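Local structure of putative DNA-binding protein (Bacteroides fragilis, 3BS3) at residues W28-M33 and N38-W43. The protein probably binds DNA through a helix-turn-helix domain of the XRE family, as its relatives do. Numbering follows the deposited sequence.
Sequences WLAEQM and NTISRW. With SO4 (sulfate ion), chain B.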
# COMPACT_ATOMS: atom_id res chain seq x y z
N TRP A 28 -14.71 -5.19 -13.83
CA TRP A 28 -13.98 -4.36 -14.76
C TRP A 28 -12.57 -4.09 -14.23
O TRP A 28 -11.58 -4.22 -14.95
CB TRP A 28 -14.74 -3.05 -15.00
CG TRP A 28 -14.00 -2.13 -15.92
CD1 TRP A 28 -14.01 -2.16 -17.29
CD2 TRP A 28 -13.08 -1.10 -15.55
NE1 TRP A 28 -13.17 -1.20 -17.79
CE2 TRP A 28 -12.60 -0.53 -16.75
CE3 TRP A 28 -12.65 -0.59 -14.32
CZ2 TRP A 28 -11.69 0.53 -16.76
CZ3 TRP A 28 -11.73 0.48 -14.33
CH2 TRP A 28 -11.26 1.02 -15.54
N LEU A 29 -12.50 -3.74 -12.95
CA LEU A 29 -11.20 -3.37 -12.38
C LEU A 29 -10.26 -4.58 -12.38
O LEU A 29 -9.10 -4.47 -12.75
CB LEU A 29 -11.37 -2.80 -10.97
CG LEU A 29 -10.06 -2.36 -10.30
CD1 LEU A 29 -9.34 -1.27 -11.12
CD2 LEU A 29 -10.32 -1.89 -8.85
N ALA A 30 -10.79 -5.74 -11.99
CA ALA A 30 -10.01 -6.98 -11.97
C ALA A 30 -9.48 -7.28 -13.36
O ALA A 30 -8.31 -7.60 -13.50
CB ALA A 30 -10.86 -8.14 -11.45
N GLU A 31 -10.34 -7.16 -14.38
CA GLU A 31 -9.93 -7.42 -15.76
C GLU A 31 -8.81 -6.46 -16.20
O GLU A 31 -7.82 -6.89 -16.80
CB GLU A 31 -11.13 -7.40 -16.72
CG GLU A 31 -12.01 -8.65 -16.54
CD GLU A 31 -13.31 -8.68 -17.37
OE1 GLU A 31 -13.71 -7.65 -17.96
OE2 GLU A 31 -13.94 -9.75 -17.37
N GLN A 32 -8.97 -5.18 -15.89
CA GLN A 32 -7.94 -4.19 -16.24
C GLN A 32 -6.60 -4.44 -15.55
O GLN A 32 -5.54 -4.13 -16.10
CB GLN A 32 -8.42 -2.78 -15.93
CG GLN A 32 -9.57 -2.36 -16.80
CD GLN A 32 -9.17 -2.28 -18.26
OE1 GLN A 32 -8.19 -1.60 -18.61
NE2 GLN A 32 -9.89 -2.98 -19.10
N MSE A 33 -6.65 -5.01 -14.35
CA MSE A 33 -5.41 -5.21 -13.62
C MSE A 33 -4.80 -6.58 -13.70
O MSE A 33 -3.70 -6.81 -13.17
CB MSE A 33 -5.64 -4.85 -12.20
CG MSE A 33 -5.83 -3.41 -12.09
SE MSE A 33 -6.12 -3.25 -10.28
CE MSE A 33 -4.27 -3.31 -9.65
N ASN A 38 -12.06 -11.88 -6.96
CA ASN A 38 -11.98 -12.10 -5.51
C ASN A 38 -10.98 -11.13 -4.86
O ASN A 38 -11.27 -10.53 -3.82
CB ASN A 38 -11.56 -13.53 -5.18
CG ASN A 38 -11.60 -13.81 -3.68
OD1 ASN A 38 -12.63 -13.63 -3.03
ND2 ASN A 38 -10.47 -14.26 -3.12
N THR A 39 -9.79 -11.02 -5.45
CA THR A 39 -8.78 -10.08 -4.95
C THR A 39 -9.33 -8.66 -4.85
O THR A 39 -9.20 -8.02 -3.81
CB THR A 39 -7.48 -10.13 -5.78
OG1 THR A 39 -6.87 -11.42 -5.66
CG2 THR A 39 -6.46 -9.12 -5.26
N ILE A 40 -9.96 -8.17 -5.93
CA ILE A 40 -10.52 -6.81 -5.93
C ILE A 40 -11.62 -6.68 -4.89
O ILE A 40 -11.69 -5.69 -4.17
CB ILE A 40 -11.10 -6.47 -7.33
CG1 ILE A 40 -10.00 -6.50 -8.38
CG2 ILE A 40 -11.85 -5.13 -7.32
CD1 ILE A 40 -8.80 -5.69 -8.07
N SER A 41 -12.47 -7.71 -4.80
CA SER A 41 -13.58 -7.66 -3.85
C SER A 41 -13.05 -7.55 -2.42
O SER A 41 -13.62 -6.83 -1.60
CB SER A 41 -14.52 -8.87 -3.99
OG SER A 41 -13.95 -10.05 -3.45
N ARG A 42 -11.95 -8.26 -2.13
CA ARG A 42 -11.34 -8.21 -0.80
C ARG A 42 -10.70 -6.85 -0.52
O ARG A 42 -10.74 -6.37 0.62
CB ARG A 42 -10.33 -9.34 -0.63
CG ARG A 42 -11.03 -10.71 -0.44
CD ARG A 42 -10.03 -11.83 -0.38
NE ARG A 42 -9.14 -11.71 0.77
CZ ARG A 42 -9.44 -12.08 2.02
NH1 ARG A 42 -10.62 -12.61 2.32
NH2 ARG A 42 -8.54 -11.93 2.98
N TRP A 43 -10.12 -6.23 -1.53
CA TRP A 43 -9.69 -4.84 -1.36
C TRP A 43 -10.91 -3.95 -1.08
O TRP A 43 -10.87 -3.10 -0.18
CB TRP A 43 -9.00 -4.30 -2.62
CG TRP A 43 -7.72 -4.97 -2.96
CD1 TRP A 43 -7.04 -5.88 -2.21
CD2 TRP A 43 -6.96 -4.78 -4.15
NE1 TRP A 43 -5.89 -6.28 -2.86
CE2 TRP A 43 -5.83 -5.62 -4.06
CE3 TRP A 43 -7.13 -3.98 -5.29
CZ2 TRP A 43 -4.86 -5.69 -5.07
CZ3 TRP A 43 -6.15 -4.04 -6.31
CH2 TRP A 43 -5.04 -4.91 -6.18
S SO4 B . -4.26 -12.23 -8.09
O1 SO4 B . -3.97 -13.66 -8.03
O2 SO4 B . -3.76 -11.71 -9.36
O3 SO4 B . -5.69 -12.02 -7.99
O4 SO4 B . -3.58 -11.55 -6.99
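Ile40 packs against both Ala30 and Leu29 and carries most of the apolar contact that joins helix 26-33 to helix 37-44. Its CG1 presses on the methyl of Ala30, with Ile40 CG1 and Ala30 CB 3.6 Å apart, and the same carbon lies as close to the Ala30 alpha carbon, so the small residue lets the branched one reach the neighbouring backbone. Ile40 CG2 makes the nearer approach to Leu29 CD2, at 3.9 Å, while Ile40 CD1, at the end of the CG1 branch, reaches Leu29 CD2 as well as the selenium of Met33. Leu29 swings its CG away from the backbone N (chi1 -179°), which carries CD2 across the isoleucine at a slant, and its side chain also touches Ile15 of helix 15-21.

This is the helix-turn-helix of the XRE family, in which the second helix is, by family analogy, the recognition helix. The two segment axes approach to 9.1 Å and run at 121° to each other, and Ala30 CA and Ile40 CA are the nearest pair of alpha carbons, 6.1 Å apart.

A Met-aromatic contact joins Met33 to Trp43, at the C-terminal part of each segment. In one of its two modelled conformers, selenomethionine Met33 bends at chi3 (80°) and brings its terminal methyl to the rim of the indole, where Met33 CE lies in the ring plane 3.9 Å from Trp43 CH2. The selenium is likewise at the edge. Thr39 CG2 rests over the rim of one indole face. Met33 and Trp43 both also touch helix 52-62, through Val58 and Leu61 and through Met54 respectively.

No hydrogen bond crosses between the segments. Within helix 37-44, Asn38 O accepts Arg42 N and, in one of two conformers, the hydroxyl of Ser41. The Thr39 hydroxyl donates to a sulfate, with Thr39 OG1 2.7 Å from sulfate O3; the anion, probably from the crystallisation liquor, is also bound by Ser36 N.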